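Local coordinates for putative major capsid protein (Cafeteriavirus-dependent mavirus, PDB 6G44) that probably forms the icosahedral shell of the virophage by self-assembly, as a double jelly-roll major capsid protein whose assembly here holds three chains, at residues Lys307-Ile312 with Asn413-Ala418; Thr323-Met328 with Ser447-Val452. All coordinates share one frame; numbering follows the deposited sequence. Where two conformers were deposited one is given.

Contact 1: Lys307-Ile312 with Asn413-Ala418; sequences KDPYGI and NKFKEA. With SO4 (sulfate ion), chain B.
Two backbone carbonyls, V404 O and V409 O, each accept a hydrogen bond from K414 NZ, so the ammonium group is tied back on its own side of the contact. Its aliphatic stem is what serves the loop 307-312. K414 CB lies 4.1 Å from the centroid of the Y310 ring and 25° off the ring normal, a CH-pi contact over the face, displaced toward the rim. From the opposite face D308 CB sits over the centre of the Y310 ring, 3.7 Å above its plane, so the phenol is held between the two. Y310 CG takes the crowded position between backbone N and carbonyl carbon (chi1 56°), which places the ring between D308 and the helix. The backbone here is a type I turn, closed by G311 N to D308 O at 3.1 Å, with P309 and Y310 at its two corners.

The F415 ring meets P309 and Y310 with its edge. Its CG is anti to the backbone N (chi1 176°), and P309 CG lies 4.0 Å from F415 CE1. Y310 CE2 comes within 3.7 Å of F415 CA, while Y310 CB rests 4.2 Å from A418 CB. The side-chain contacts are apolar or CH-pi in kind, and the surface buried is 218 Å².

At the loop's far end K307 NZ is also gripped twice, by E315 O and by O1 of a sulfate, 2.8 Å from K307 NZ; the ion, probably from the crystallisation liquor, is also hydrogen-bonded to N317 ND2 and K318 N. In the C-terminal half of the double jelly-roll chain, this loop joins strand 286-305 to strand 319-328 and packs against helix 411-417 and A418, which follows it; V404 of helix 401-405 packs on Y310 and A418, and I312 meets Y185 of the second subunit.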
loop_
_atom_site.group_PDB
_atom_site.type_symbol
_atom_site.label_atom_id
_atom_site.label_comp_id
_atom_site.label_asym_id
_atom_site.label_seq_id
_atom_site.Cartn_x
_atom_site.Cartn_y
_atom_site.Cartn_z
ATOM N N LYS C 307 25.056 30.620 -11.332
ATOM C CA LYS C 307 25.653 29.761 -10.324
ATOM C C LYS C 307 25.297 28.314 -10.662
ATOM O O LYS C 307 24.329 28.038 -11.408
ATOM C CB LYS C 307 25.182 30.189 -8.941
ATOM C CG LYS C 307 25.859 31.513 -8.549
ATOM C CD LYS C 307 25.208 32.216 -7.399
ATOM C CE LYS C 307 23.981 33.012 -7.811
ATOM N NZ LYS C 307 23.204 33.373 -6.594
ATOM N N ASP C 308 26.128 27.391 -10.199
ATOM C CA ASP C 308 25.927 25.974 -10.516
ATOM C C ASP C 308 24.591 25.523 -9.916
ATOM O O ASP C 308 24.355 25.732 -8.740
ATOM C CB ASP C 308 27.039 25.097 -9.927
ATOM C CG ASP C 308 28.404 25.348 -10.566
ATOM O OD1 ASP C 308 28.465 25.687 -11.764
ATOM O OD2 ASP C 308 29.399 25.181 -9.827
ATOM N N PRO C 309 23.739 24.875 -10.731
ATOM C CA PRO C 309 22.499 24.377 -10.129
ATOM C C PRO C 309 22.753 23.240 -9.145
ATOM O O PRO C 309 21.939 23.026 -8.247
ATOM C CB PRO C 309 21.703 23.908 -11.335
ATOM C CG PRO C 309 22.734 23.532 -12.365
ATOM C CD PRO C 309 23.795 24.593 -12.174
ATOM N N TYR C 310 23.893 22.563 -9.281
ATOM C CA TYR C 310 24.310 21.482 -8.361
ATOM C C TYR C 310 25.178 21.997 -7.211
ATOM O O TYR C 310 25.719 21.204 -6.437
ATOM C CB TYR C 310 25.059 20.400 -9.149
ATOM C CG TYR C 310 26.266 20.931 -9.917
ATOM C CD1 TYR C 310 27.487 21.137 -9.283
ATOM C CD2 TYR C 310 26.162 21.239 -11.271
ATOM C CE1 TYR C 310 28.568 21.636 -10.006
ATOM C CE2 TYR C 310 27.243 21.745 -11.993
ATOM C CZ TYR C 310 28.421 21.935 -11.353
ATOM O OH TYR C 310 29.476 22.446 -12.113
ATOM N N GLY C 311 25.322 23.321 -7.090
ATOM C CA GLY C 311 26.086 23.930 -5.996
ATOM C C GLY C 311 25.254 24.146 -4.746
ATOM O O GLY C 311 24.177 23.577 -4.596
ATOM N N ILE C 312 25.747 24.985 -3.837
ATOM C CA ILE C 312 25.047 25.292 -2.594
ATOM C C ILE C 312 23.583 25.669 -2.914
ATOM O O ILE C 312 23.341 26.557 -3.726
ATOM C CB ILE C 312 25.752 26.453 -1.838
ATOM C CG1 ILE C 312 27.132 25.996 -1.339
ATOM C CG2 ILE C 312 24.895 26.937 -0.677
ATOM C CD1 ILE C 312 27.997 27.127 -0.794
ATOM N N ASN C 413 32.329 17.775 -16.030
ATOM C CA ASN C 413 31.351 16.658 -16.091
ATOM C C ASN C 413 30.339 16.609 -14.936
ATOM O O ASN C 413 29.413 15.782 -14.951
ATOM C CB ASN C 413 32.076 15.305 -16.111
ATOM C CG ASN C 413 32.809 15.049 -17.413
ATOM O OD1 ASN C 413 32.444 15.571 -18.470
ATOM N ND2 ASN C 413 33.844 14.224 -17.342
ATOM N N LYS C 414 30.536 17.443 -13.923
ATOM C CA LYS C 414 29.592 17.501 -12.794
ATOM C C LYS C 414 28.190 17.840 -13.257
ATOM O O LYS C 414 27.221 17.207 -12.824
ATOM C CB LYS C 414 30.043 18.506 -11.737
ATOM C CG LYS C 414 31.236 18.033 -10.925
ATOM C CD LYS C 414 31.543 18.985 -9.788
ATOM C CE LYS C 414 32.892 18.738 -9.131
ATOM N NZ LYS C 414 33.105 17.332 -8.703
ATOM N N PHE C 415 28.068 18.820 -14.147
ATOM C CA PHE C 415 26.772 19.210 -14.647
ATOM C C PHE C 415 26.081 18.070 -15.396
ATOM O O PHE C 415 24.889 17.781 -15.165
ATOM C CB PHE C 415 26.859 20.423 -15.577
ATOM C CG PHE C 415 25.542 20.767 -16.174
ATOM C CD1 PHE C 415 24.557 21.290 -15.367
ATOM C CD2 PHE C 415 25.232 20.470 -17.496
ATOM C CE1 PHE C 415 23.314 21.579 -15.865
ATOM C CE2 PHE C 415 23.975 20.755 -18.010
ATOM C CZ PHE C 415 23.010 21.311 -17.189
ATOM N N LYS C 416 26.823 17.426 -16.303
ATOM C CA LYS C 416 26.269 16.347 -17.135
ATOM C C LYS C 416 25.702 15.201 -16.283
ATOM O O LYS C 416 24.731 14.559 -16.685
ATOM C CB LYS C 416 27.354 15.818 -18.089
ATOM C CG LYS C 416 26.910 14.740 -19.066
ATOM C CD LYS C 416 27.976 14.445 -20.132
ATOM C CE LYS C 416 29.297 13.935 -19.556
ATOM N NZ LYS C 416 29.150 12.721 -18.698
ATOM N N GLU C 417 26.315 14.950 -15.137
ATOM C CA GLU C 417 25.910 13.844 -14.266
ATOM C C GLU C 417 24.859 14.217 -13.226
ATOM O O GLU C 417 24.287 13.315 -12.619
ATOM C CB GLU C 417 27.134 13.249 -13.590
ATOM C CG GLU C 417 28.080 12.632 -14.633
ATOM C CD GLU C 417 29.260 11.899 -14.048
ATOM O OE1 GLU C 417 29.169 11.428 -12.897
ATOM O OE2 GLU C 417 30.287 11.794 -14.759
ATOM N N ALA C 418 24.595 15.504 -13.036
ATOM C CA ALA C 418 23.658 15.934 -11.992
ATOM C C ALA C 418 22.232 15.544 -12.373
ATOM O O ALA C 418 21.815 15.647 -13.546
ATOM C CB ALA C 418 23.738 17.430 -11.796
HETATM S S SO4 B . 19.953 35.527 -7.845
HETATM O O1 SO4 B . 21.388 35.345 -7.541
HETATM O O2 SO4 B . 19.533 36.937 -7.688
HETATM O O3 SO4 B . 19.763 35.181 -9.271
HETATM O O4 SO4 B . 19.146 34.693 -6.901
#

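Contact 2: Thr323-Met328 with Ser447-Val452; sequences THSMAM and SINMQV
M328 points into the buried face shared with M326, I448 and M450. Its CB lies 3.9 Å from I448 CG1; the chain runs out extended (chi2 171°) and bends at the sulfur (chi3 -87°), bringing M328 CE to 3.5 Å from M450 CB and 3.9 Å from I448 CD1. M326 bends similarly, its CE meeting M450 CG and V452 CG2.

Beneath these chains the backbones pair antiparallel: M326 with M450 and M328 with I448 are hydrogen-bonded pairs, A327 with N449 a non-hydrogen-bonded pair; M326 N to M450 O, at 2.8 Å, is the shortest of the four bonds.

Before M326 the pairing is interrupted: S325 lies opposite Q451 and T323 opposite V452, so H324 is extra on the 323-328 side. Backbone and side-chain bonds span the interruption. T323 OG1 accepts V452 N at 3.1 Å, nearly straight at 170°, and donates to H324 O from above the carbonyl plane. T323 N binds V452 O, and Q451 NE2 reaches T323 O at 2.8 Å.

In this jelly roll of the double jelly-roll fold, edge strand 319-328 pairs with strand 448-457, itself beside strand 355-363, and the methionine face packs on F335 and E296 of another sheet.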
loop_
_atom_site.group_PDB
_atom_site.type_symbol
_atom_site.label_atom_id
_atom_site.label_comp_id
_atom_site.label_asym_id
_atom_site.label_seq_id
_atom_site.Cartn_x
_atom_site.Cartn_y
_atom_site.Cartn_z
ATOM N N THR C 323 2.174 36.418 -12.954
ATOM C CA THR C 323 1.132 36.492 -13.971
ATOM C C THR C 323 0.626 37.921 -14.086
ATOM O O THR C 323 0.732 38.712 -13.161
ATOM C CB THR C 323 -0.099 35.608 -13.657
ATOM O OG1 THR C 323 -0.766 36.083 -12.486
ATOM C CG2 THR C 323 0.297 34.133 -13.492
ATOM N N HIS C 324 0.040 38.226 -15.235
ATOM C CA HIS C 324 -0.818 39.390 -15.336
ATOM C C HIS C 324 -2.038 39.128 -14.451
ATOM O O HIS C 324 -2.263 37.984 -13.991
ATOM C CB HIS C 324 -1.225 39.610 -16.787
ATOM C CG HIS C 324 -0.065 39.875 -17.698
ATOM N ND1 HIS C 324 0.840 40.889 -17.467
ATOM C CD2 HIS C 324 0.358 39.241 -18.818
ATOM C CE1 HIS C 324 1.762 40.880 -18.417
ATOM N NE2 HIS C 324 1.490 39.890 -19.249
ATOM N N SER C 325 -2.833 40.154 -14.169
ATOM C CA SER C 325 -4.055 39.968 -13.395
ATOM C C SER C 325 -4.989 39.056 -14.166
ATOM O O SER C 325 -5.165 39.218 -15.372
ATOM C CB SER C 325 -4.723 41.321 -13.063
ATOM O OG SER C 325 -5.861 41.145 -12.242
ATOM N N MET C 326 -5.525 38.051 -13.481
ATOM C CA MET C 326 -6.447 37.086 -14.056
ATOM C C MET C 326 -7.848 37.375 -13.537
ATOM O O MET C 326 -8.113 37.267 -12.323
ATOM C CB MET C 326 -6.025 35.656 -13.672
ATOM C CG MET C 326 -4.657 35.286 -14.217
ATOM S SD MET C 326 -4.062 33.687 -13.607
ATOM C CE MET C 326 -3.602 34.055 -11.917
ATOM N N ALA C 327 -8.743 37.742 -14.464
ATOM C CA ALA C 327 -10.119 38.102 -14.160
ATOM C C ALA C 327 -10.974 36.851 -14.213
ATOM O O ALA C 327 -10.978 36.160 -15.224
ATOM C CB ALA C 327 -10.619 39.125 -15.192
ATOM N N MET C 328 -11.673 36.549 -13.122
ATOM C CA MET C 328 -12.567 35.400 -13.063
ATOM C C MET C 328 -13.965 35.862 -12.694
ATOM O O MET C 328 -14.115 36.693 -11.821
ATOM C CB MET C 328 -12.048 34.389 -12.042
ATOM C CG MET C 328 -10.798 33.696 -12.563
ATOM S SD MET C 328 -9.961 32.661 -11.338
ATOM C CE MET C 328 -8.919 33.849 -10.559
ATOM N N SER C 447 -17.223 37.804 -8.805
ATOM C CA SER C 447 -16.077 38.075 -9.659
ATOM C C SER C 447 -14.854 38.384 -8.789
ATOM O O SER C 447 -14.962 39.096 -7.779
ATOM C CB SER C 447 -16.362 39.251 -10.610
ATOM O OG SER C 447 -17.454 38.955 -11.469
ATOM N N ILE C 448 -13.711 37.834 -9.166
ATOM C CA ILE C 448 -12.445 38.086 -8.481
ATOM C C ILE C 448 -11.336 38.341 -9.481
ATOM O O ILE C 448 -11.421 37.957 -10.652
ATOM C CB ILE C 448 -12.030 36.919 -7.538
ATOM C CG1 ILE C 448 -11.888 35.590 -8.311
ATOM C CG2 ILE C 448 -13.020 36.825 -6.390
ATOM C CD1 ILE C 448 -11.266 34.474 -7.481
ATOM N N ASN C 449 -10.287 39.004 -9.007
ATOM C CA ASN C 449 -9.053 39.150 -9.773
ATOM C C ASN C 449 -7.916 38.533 -8.978
ATOM O O ASN C 449 -7.818 38.770 -7.787
ATOM C CB ASN C 449 -8.755 40.620 -10.053
ATOM C CG ASN C 449 -9.861 41.296 -10.850
ATOM O OD1 ASN C 449 -10.251 40.823 -11.912
ATOM N ND2 ASN C 449 -10.367 42.400 -10.333
ATOM N N MET C 450 -7.113 37.693 -9.630
ATOM C CA MET C 450 -5.979 37.021 -8.991
ATOM C C MET C 450 -4.682 37.301 -9.750
ATOM O O MET C 450 -4.657 37.326 -10.966
ATOM C CB MET C 450 -6.237 35.509 -8.932
ATOM C CG MET C 450 -5.114 34.708 -8.262
ATOM S SD MET C 450 -5.342 32.902 -8.295
ATOM C CE MET C 450 -6.403 32.753 -6.901
ATOM N N GLN C 451 -3.585 37.414 -8.998
ATOM C CA GLN C 451 -2.262 37.461 -9.555
ATOM C C GLN C 451 -1.402 36.488 -8.737
ATOM O O GLN C 451 -1.544 36.408 -7.519
ATOM C CB GLN C 451 -1.711 38.889 -9.445
ATOM C CG GLN C 451 -0.393 39.140 -10.149
ATOM C CD GLN C 451 -0.143 40.630 -10.366
ATOM O OE1 GLN C 451 -0.252 41.420 -9.432
ATOM N NE2 GLN C 451 0.173 41.013 -11.594
ATOM N N VAL C 452 -0.548 35.750 -9.437
ATOM C CA VAL C 452 0.345 34.753 -8.814
ATOM C C VAL C 452 1.792 35.080 -9.139
ATOM O O VAL C 452 2.142 35.197 -10.302
ATOM C CB VAL C 452 -0.011 33.338 -9.321
ATOM C CG1 VAL C 452 0.987 32.296 -8.824
ATOM C CG2 VAL C 452 -1.430 32.981 -8.874
#

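The two contacts lie apart, nearest atoms about 21 Å from each other, and their segments alternate along the chain. Contact 2 covers 554 Å² against 218 Å² and has one buried face (M326, M328, I448, M450), with A327 exposed and N449 partly exposed on the other. Contact 1 is more peripheral: P309 and A418 are buried, Y310, K414 and F415 partly exposed. Contact 2 joins neighbouring strands through seven hydrogen bonds beside an apolar layer of methionines, I448 and V452; contact 1 joins a loop to a helix by a CH-pi contact and apolar packing, the ammonium groups of K307 and K414 being bonded outside the interface. The loop of contact 1 leads into the edge strand of contact 2.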